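Local atomic coordinates of sorbitol-6-phosphate dehydrogenase (Erwinia amylovora CFBP1430, PDB entry 5O3Z), a protein that probably catalyses the oxidation of sorbitol 6-phosphate at C2, the sorbitol-6-phosphate 2-dehydrogenase reaction, as a member of the short-chain dehydrogenase/reductase family. Residues G25-G30 / D48-R53; L188-K193 / P217-K222. All coordinates share one frame; numbering follows the deposited sequence.

Contact 1: G25-G30 / D48-R53; sequences GLAQAG and DTINSR
Ala27 and Ile50 join the first two helices of the Rossmann fold, 17-28 and 40-54, which follow the adjacent parallel strands 8-12 and 32-37. The apolar part of the contact is one methyl pair: Ala27 CB meets Ile50 CG2 at 3.8 Å, where the backbones come closest (CA to CA 7.1 Å). Alanine suits this place because its short side chain lets the helices approach, and the branched Ile50 supplies a methyl close to its own backbone. Both residues are buried; Leu26, on the same turn as Ala27, packs on Ala9 and Val11 of strand 8-12.

At the exposed edge the meeting is looser: Gln28 NE2 and Arg53 NH2 both carry N-H groups, and neither offers the other an acceptor. Tyr54 also touches both Ala27 and Gln28. No hydrogen bond crosses between the segments.

Backbone bonds finish one helix end. Gly30, the first residue beyond helix 17-28 to leave helical angles, closes it in a Schellman motif, and its positive phi (97°) is easily adopted by glycine. Arg53 CG stands anti to the backbone N (chi1 153°) and the chain runs extended to NE, which carries NH2 to 4.1 Å from Gln28 NE2, with the guanidinium and amide planes 79° apart.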
ATOM      1  N   GLY A  25      12.452  18.155  23.545  1.00 28.53           N
ATOM      2  CA  GLY A  25      11.964  18.831  22.363  1.00 26.49           C
ATOM      3  C   GLY A  25      10.563  19.334  22.542  1.00 26.58           C
ATOM      4  O   GLY A  25      10.242  20.404  22.087  1.00 24.73           O
ATOM      5  N   LEU A  26       9.709  18.565  23.233  1.00 26.10           N
ATOM      6  CA  LEU A  26       8.369  19.003  23.531  1.00 27.48           C
ATOM      7  C   LEU A  26       8.318  20.130  24.572  1.00 29.52           C
ATOM      8  O   LEU A  26       7.435  20.964  24.544  1.00 32.92           O
ATOM      9  CB  LEU A  26       7.532  17.844  24.024  1.00 28.40           C
ATOM     10  CG  LEU A  26       7.159  16.822  22.925  1.00 29.72           C
ATOM     11  CD1 LEU A  26       6.788  15.498  23.568  1.00 30.94           C
ATOM     12  CD2 LEU A  26       5.977  17.345  22.157  1.00 30.86           C
ATOM     13  N   ALA A  27       9.230  20.116  25.508  1.00 30.77           N
ATOM     14  CA  ALA A  27       9.249  21.224  26.506  1.00 33.16           C
ATOM     15  C   ALA A  27       9.618  22.518  25.760  1.00 32.18           C
ATOM     16  O   ALA A  27       8.940  23.525  25.865  1.00 31.14           O
ATOM     17  CB  ALA A  27      10.264  20.904  27.569  1.00 32.40           C
ATOM     18  N   GLN A  28      10.669  22.438  24.967  1.00 33.68           N
ATOM     19  CA  GLN A  28      11.058  23.568  24.089  1.00 34.99           C
ATOM     20  C   GLN A  28       9.934  24.123  23.240  1.00 32.22           C
ATOM     21  O   GLN A  28       9.717  25.338  23.203  1.00 31.41           O
ATOM     22  CB  GLN A  28      12.203  23.149  23.204  1.00 38.57           C
ATOM     23  CG  GLN A  28      12.808  24.298  22.415  1.00 39.28           C
ATOM     24  CD  GLN A  28      13.725  23.734  21.392  1.00 43.70           C
ATOM     25  OE1 GLN A  28      13.267  23.001  20.475  1.00 49.68           O
ATOM     26  NE2 GLN A  28      15.025  23.967  21.557  1.00 43.73           N
ATOM     27  N   ALA A  29       9.172  23.257  22.598  1.00 30.71           N
ATOM     28  CA  ALA A  29       7.974  23.673  21.841  1.00 28.89           C
ATOM     29  C   ALA A  29       6.851  24.249  22.681  1.00 31.83           C
ATOM     30  O   ALA A  29       5.790  24.605  22.155  1.00 31.06           O
ATOM     31  CB  ALA A  29       7.446  22.498  21.040  1.00 29.93           C
ATOM     32  N   GLY A  30       7.033  24.338  24.008  1.00 32.01           N
ATOM     33  CA  GLY A  30       6.010  24.873  24.850  1.00 32.95           C
ATOM     34  C   GLY A  30       5.082  23.912  25.566  1.00 34.80           C
ATOM     35  O   GLY A  30       4.092  24.363  26.132  1.00 36.31           O
ATOM     36  N   ASP A  48      13.726  16.930  36.050  1.00 33.87           N
ATOM     37  CA  ASP A  48      14.452  17.952  36.859  1.00 36.98           C
ATOM     38  C   ASP A  48      15.270  18.811  35.880  1.00 36.02           C
ATOM     39  O   ASP A  48      15.192  20.013  35.905  1.00 40.49           O
ATOM     40  CB  ASP A  48      15.426  17.275  37.870  1.00 35.76           C
ATOM     41  CG  ASP A  48      14.709  16.727  39.150  1.00 37.54           C
ATOM     42  OD1 ASP A  48      13.512  17.017  39.401  1.00 35.87           O
ATOM     43  OD2 ASP A  48      15.383  16.012  39.936  1.00 37.78           O
ATOM     44  N   THR A  49      16.046  18.175  35.025  1.00 35.49           N
ATOM     45  CA  THR A  49      16.713  18.886  33.906  1.00 41.90           C
ATOM     46  C   THR A  49      15.770  19.840  33.150  1.00 40.19           C
ATOM     47  O   THR A  49      16.062  21.020  32.946  1.00 41.08           O
ATOM     48  CB  THR A  49      17.285  17.858  32.942  1.00 42.37           C
ATOM     49  OG1 THR A  49      18.246  17.071  33.652  1.00 44.51           O
ATOM     50  CG2 THR A  49      17.930  18.518  31.697  1.00 45.14           C
ATOM     51  N   ILE A  50      14.614  19.342  32.744  1.00 41.64           N
ATOM     52  CA  ILE A  50      13.604  20.185  32.078  1.00 38.64           C
ATOM     53  C   ILE A  50      13.117  21.321  32.990  1.00 38.43           C
ATOM     54  O   ILE A  50      13.044  22.469  32.551  1.00 40.82           O
ATOM     55  CB  ILE A  50      12.442  19.329  31.490  1.00 37.32           C
ATOM     56  CG1 ILE A  50      12.971  18.580  30.248  1.00 37.73           C
ATOM     57  CG2 ILE A  50      11.186  20.179  31.163  1.00 36.45           C
ATOM     58  CD1 ILE A  50      12.446  17.178  30.114  1.00 36.34           C
ATOM     59  N   ASN A  51      12.814  21.059  34.253  1.00 36.48           N
ATOM     60  CA  ASN A  51      12.448  22.191  35.157  1.00 37.59           C
ATOM     61  C   ASN A  51      13.609  23.166  35.490  1.00 34.46           C
ATOM     62  O   ASN A  51      13.388  24.355  35.660  1.00 37.25           O
ATOM     63  CB  ASN A  51      11.801  21.687  36.439  1.00 36.18           C
ATOM     64  CG  ASN A  51      10.491  20.960  36.179  1.00 35.50           C
ATOM     65  OD1 ASN A  51       9.791  21.211  35.181  1.00 38.77           O
ATOM     66  ND2 ASN A  51      10.133  20.086  37.093  1.00 33.28           N
ATOM     67  N   SER A  52      14.840  22.672  35.525  1.00 38.80           N
ATOM     68  CA  SER A  52      16.025  23.527  35.688  1.00 36.84           C
ATOM     69  C   SER A  52      16.237  24.517  34.534  1.00 41.35           C
ATOM     70  O   SER A  52      16.994  25.506  34.713  1.00 36.02           O
ATOM     71  CB  SER A  52      17.293  22.683  35.804  1.00 39.43           C
ATOM     72  OG  SER A  52      17.280  22.028  37.060  1.00 44.13           O
ATOM     73  N   ARG A  53      15.658  24.226  33.351  1.00 35.18           N
ATOM     74  CA  ARG A  53      15.723  25.121  32.199  1.00 35.10           C
ATOM     75  C   ARG A  53      14.461  25.929  31.948  1.00 35.28           C
ATOM     76  O   ARG A  53      14.563  27.070  31.494  1.00 35.17           O
ATOM     77  CB  ARG A  53      16.093  24.336  30.957  1.00 35.51           C
ATOM     78  CG  ARG A  53      15.598  24.939  29.650  1.00 36.16           C
ATOM     79  CD  ARG A  53      16.309  24.353  28.454  1.00 37.67           C
ATOM     80  NE  ARG A  53      16.081  25.214  27.287  1.00 41.12           N
ATOM     81  CZ  ARG A  53      16.456  24.917  26.044  1.00 42.46           C
ATOM     82  NH1 ARG A  53      17.076  23.773  25.765  1.00 45.50           N
ATOM     83  NH2 ARG A  53      16.197  25.751  25.054  1.00 43.15           N
TER

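Contact 2: L188-K193 / P217-K222; sequences LGNLLK and PYYVDK
Asn190, Leu192 and Tyr219 share one first torsion, with CG anti to the carbonyl carbon and beside the backbone N (chi1 near -60°, reaching -77° in Tyr219), and in this setting the three side chains converge between the loop 188-193 and the helix 215-220. Val220 presents CG2 in the same position.

The apolar contact is made by the two methyls of Leu192. CD1 meets Val220 CG2 at 3.7 Å, the side chains crossing at about a right angle, while CD2 rests 4.0 Å from Tyr219 CB. A forked leucine suits this spot, since one residue can touch two neighbours in the helix; it is buried and also packs on Phe197.

The Asn190 side chain crosses that of Tyr219 at about a right angle, its ND2 coming obliquely to 4.0 Å from Tyr219 CD1, with the amide and ring planes turned 57° to each other. The same ND2 donates to a water at 3.0 Å, which in turn gives a weak bond to Tyr219 O, a loose water link from the amide to the helix backbone. Tyr219 also has a neighbour within its own helix: Tyr218 CD2 sits 3.7 Å above the plane of the Tyr219 ring, over its centre, and Tyr204 and Leu208 of helix 201-208 touch the Tyr219 side chain.

Leu191 is the centre of an inverse gamma turn, which bends the chain between Asn190 and Leu192. This loop leaves the sixth strand, 182-188, of the parallel sheet and leads into the helical insertion 195-220, the region that in short-chain dehydrogenases commonly covers the substrate pocket.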
ATOM      1  N   LEU A 188       9.829   5.037  11.428  1.00 23.25           N
ATOM      2  CA  LEU A 188      11.221   5.507  11.373  1.00 23.21           C
ATOM      3  C   LEU A 188      12.127   4.639  10.603  1.00 23.69           C
ATOM      4  O   LEU A 188      12.005   3.413  10.618  1.00 23.89           O
ATOM      5  CB  LEU A 188      11.801   5.622  12.793  1.00 23.19           C
ATOM      6  CG  LEU A 188      10.952   6.494  13.735  1.00 23.18           C
ATOM      7  CD1 LEU A 188      11.695   6.671  15.030  1.00 23.78           C
ATOM      8  CD2 LEU A 188      10.461   7.827  13.203  1.00 24.30           C
ATOM      9  N   GLY A 189      13.118   5.240   9.924  1.00 24.62           N
ATOM     10  CA  GLY A 189      14.232   4.479   9.411  1.00 23.19           C
ATOM     11  C   GLY A 189      15.178   4.186  10.571  1.00 26.17           C
ATOM     12  O   GLY A 189      14.792   4.312  11.730  1.00 28.18           O
ATOM     13  N   ASN A 190      16.413   3.861  10.252  1.00 26.91           N
ATOM     14  CA  ASN A 190      17.391   3.394  11.208  1.00 29.49           C
ATOM     15  C   ASN A 190      18.067   4.582  11.893  1.00 30.07           C
ATOM     16  O   ASN A 190      18.520   5.511  11.216  1.00 30.62           O
ATOM     17  CB  ASN A 190      18.479   2.576  10.505  1.00 32.01           C
ATOM     18  CG  ASN A 190      17.963   1.293   9.866  1.00 35.12           C
ATOM     19  OD1 ASN A 190      17.380   0.437  10.546  1.00 32.88           O
ATOM     20  ND2 ASN A 190      18.305   1.086   8.581  1.00 30.67           N
ATOM     21  N   LEU A 191      18.104   4.568  13.227  1.00 30.51           N
ATOM     22  CA  LEU A 191      18.731   5.635  14.037  1.00 30.47           C
ATOM     23  C   LEU A 191      20.172   5.204  14.264  1.00 31.08           C
ATOM     24  O   LEU A 191      20.545   4.683  15.327  1.00 31.94           O
ATOM     25  CB  LEU A 191      17.959   5.786  15.317  1.00 31.79           C
ATOM     26  CG  LEU A 191      16.445   5.891  15.137  1.00 31.14           C
ATOM     27  CD1 LEU A 191      15.755   5.557  16.439  1.00 30.84           C
ATOM     28  CD2 LEU A 191      16.089   7.297  14.741  1.00 31.76           C
ATOM     29  N   LEU A 192      20.987   5.384  13.227  1.00 34.90           N
ATOM     30  CA  LEU A 192      22.323   4.765  13.139  1.00 37.64           C
ATOM     31  C   LEU A 192      23.288   5.183  14.274  1.00 39.57           C
ATOM     32  O   LEU A 192      24.164   4.414  14.675  1.00 44.28           O
ATOM     33  CB  LEU A 192      22.954   5.076  11.782  1.00 36.39           C
ATOM     34  CG  LEU A 192      22.234   4.627  10.517  1.00 39.55           C
ATOM     35  CD1 LEU A 192      22.883   5.214   9.262  1.00 41.81           C
ATOM     36  CD2 LEU A 192      22.217   3.115  10.439  1.00 38.29           C
ATOM     37  N   LYS A 193      23.104   6.396  14.772  1.00 43.21           N
ATOM     38  CA  LYS A 193      23.897   6.939  15.877  1.00 46.03           C
ATOM     39  C   LYS A 193      23.234   6.777  17.238  1.00 47.86           C
ATOM     40  O   LYS A 193      23.679   7.361  18.222  1.00 54.43           O
ATOM     41  CB  LYS A 193      24.176   8.406  15.596  1.00 48.01           C
ATOM     42  CG  LYS A 193      25.227   8.561  14.506  1.00 49.05           C
ATOM     43  CD  LYS A 193      25.190   9.967  13.922  1.00 57.53           C
ATOM     44  CE  LYS A 193      25.458   9.951  12.418  1.00 59.19           C
ATOM     45  NZ  LYS A 193      25.287  11.305  11.829  1.00 58.22           N
ATOM     46  N   PRO A 217      27.882   2.443   6.738  1.00 45.83           N
ATOM     47  CA  PRO A 217      27.914   2.557   5.267  1.00 43.00           C
ATOM     48  C   PRO A 217      26.971   1.644   4.547  1.00 42.03           C
ATOM     49  O   PRO A 217      26.286   2.068   3.633  1.00 41.22           O
ATOM     50  CB  PRO A 217      29.353   2.149   4.915  1.00 43.22           C
ATOM     51  CG  PRO A 217      30.139   2.683   6.076  1.00 43.65           C
ATOM     52  CD  PRO A 217      29.253   2.487   7.306  1.00 44.62           C
ATOM     53  N   TYR A 218      26.951   0.385   4.932  1.00 40.96           N
ATOM     54  CA  TYR A 218      26.007  -0.530   4.368  1.00 41.68           C
ATOM     55  C   TYR A 218      24.538  -0.029   4.463  1.00 40.84           C
ATOM     56  O   TYR A 218      23.767  -0.169   3.497  1.00 35.21           O
ATOM     57  CB  TYR A 218      26.142  -1.891   5.044  1.00 45.81           C
ATOM     58  CG  TYR A 218      25.123  -2.875   4.579  1.00 44.43           C
ATOM     59  CD1 TYR A 218      25.292  -3.547   3.376  1.00 46.86           C
ATOM     60  CD2 TYR A 218      23.958  -3.091   5.298  1.00 43.94           C
ATOM     61  CE1 TYR A 218      24.352  -4.448   2.938  1.00 48.32           C
ATOM     62  CE2 TYR A 218      23.013  -3.977   4.851  1.00 47.29           C
ATOM     63  CZ  TYR A 218      23.229  -4.659   3.689  1.00 46.44           C
ATOM     64  OH  TYR A 218      22.282  -5.534   3.259  1.00 52.96           O
ATOM     65  N   TYR A 219      24.128   0.535   5.602  1.00 38.67           N
ATOM     66  CA  TYR A 219      22.715   0.897   5.742  1.00 36.23           C
ATOM     67  C   TYR A 219      22.440   2.272   5.136  1.00 34.03           C
ATOM     68  O   TYR A 219      21.375   2.522   4.580  1.00 34.49           O
ATOM     69  CB  TYR A 219      22.221   0.749   7.194  1.00 38.20           C
ATOM     70  CG  TYR A 219      21.944  -0.703   7.604  1.00 39.54           C
ATOM     71  CD1 TYR A 219      20.950  -1.452   6.956  1.00 42.43           C
ATOM     72  CD2 TYR A 219      22.675  -1.320   8.625  1.00 42.06           C
ATOM     73  CE1 TYR A 219      20.689  -2.758   7.313  1.00 40.95           C
ATOM     74  CE2 TYR A 219      22.416  -2.635   9.005  1.00 42.74           C
ATOM     75  CZ  TYR A 219      21.419  -3.339   8.350  1.00 42.75           C
ATOM     76  OH  TYR A 219      21.166  -4.640   8.687  1.00 44.22           O
ATOM     77  N   VAL A 220      23.426   3.152   5.186  1.00 35.22           N
ATOM     78  CA  VAL A 220      23.342   4.448   4.535  1.00 34.53           C
ATOM     79  C   VAL A 220      23.058   4.319   3.050  1.00 35.10           C
ATOM     80  O   VAL A 220      22.216   5.031   2.508  1.00 37.45           O
ATOM     81  CB  VAL A 220      24.650   5.239   4.715  1.00 36.79           C
ATOM     82  CG1 VAL A 220      24.725   6.418   3.747  1.00 37.70           C
ATOM     83  CG2 VAL A 220      24.765   5.769   6.145  1.00 36.78           C
ATOM     84  N   ASP A 221      23.756   3.409   2.400  1.00 35.97           N
ATOM     85  CA  ASP A 221      23.692   3.294   0.964  1.00 41.72           C
ATOM     86  C   ASP A 221      22.335   2.739   0.538  1.00 42.38           C
ATOM     87  O   ASP A 221      21.951   2.898  -0.601  1.00 40.53           O
ATOM     88  CB  ASP A 221      24.923   2.491   0.448  1.00 43.89           C
ATOM     89  CG  ASP A 221      24.678   1.753  -0.853  1.00 46.38           C
ATOM     90  OD1 ASP A 221      24.144   0.615  -0.806  1.00 54.40           O
ATOM     91  OD2 ASP A 221      25.075   2.262  -1.915  1.00 45.30           O
ATOM     92  N   LYS A 222      21.585   2.143   1.457  1.00 40.16           N
ATOM     93  CA  LYS A 222      20.199   1.803   1.166  1.00 40.50           C
ATOM     94  C   LYS A 222      19.261   2.998   1.144  1.00 36.75           C
ATOM     95  O   LYS A 222      18.183   2.882   0.594  1.00 36.60           O
ATOM     96  CB  LYS A 222      19.685   0.725   2.137  1.00 41.30           C
ATOM     97  CG  LYS A 222      20.224  -0.674   1.851  1.00 45.28           C
ATOM     98  CD  LYS A 222      19.781  -1.660   2.939  1.00 51.18           C
ATOM     99  CE  LYS A 222      18.566  -2.484   2.535  1.00 53.72           C
ATOM    100  NZ  LYS A 222      18.988  -3.630   1.678  1.00 55.61           N
TER
HETATM  101  O   HOH W   1      19.784   3.422   7.487  1.00 40.81           O

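How the contacts relate
Both contacts belong to one Rossmann-type chain but share no helix or strand; their centres lie 29 Å apart and their nearest atoms about 13 Å. Contact 1 joins two regular helices beside the first strands of the sheet, its methyl pair buried and its polar pair exposed. Contact 2 lies beyond the sixth strand, joining an irregular loop to a short helix, with one touching residue buried and the other three partly exposed. Neither has a direct hydrogen bond across its segments. Contact 1 pairs a buried methyl contact with a loose meeting of two donor groups; contact 2 sets leucine methyls beside an aromatic side chain, an asparagine amide and a weakly bridging water.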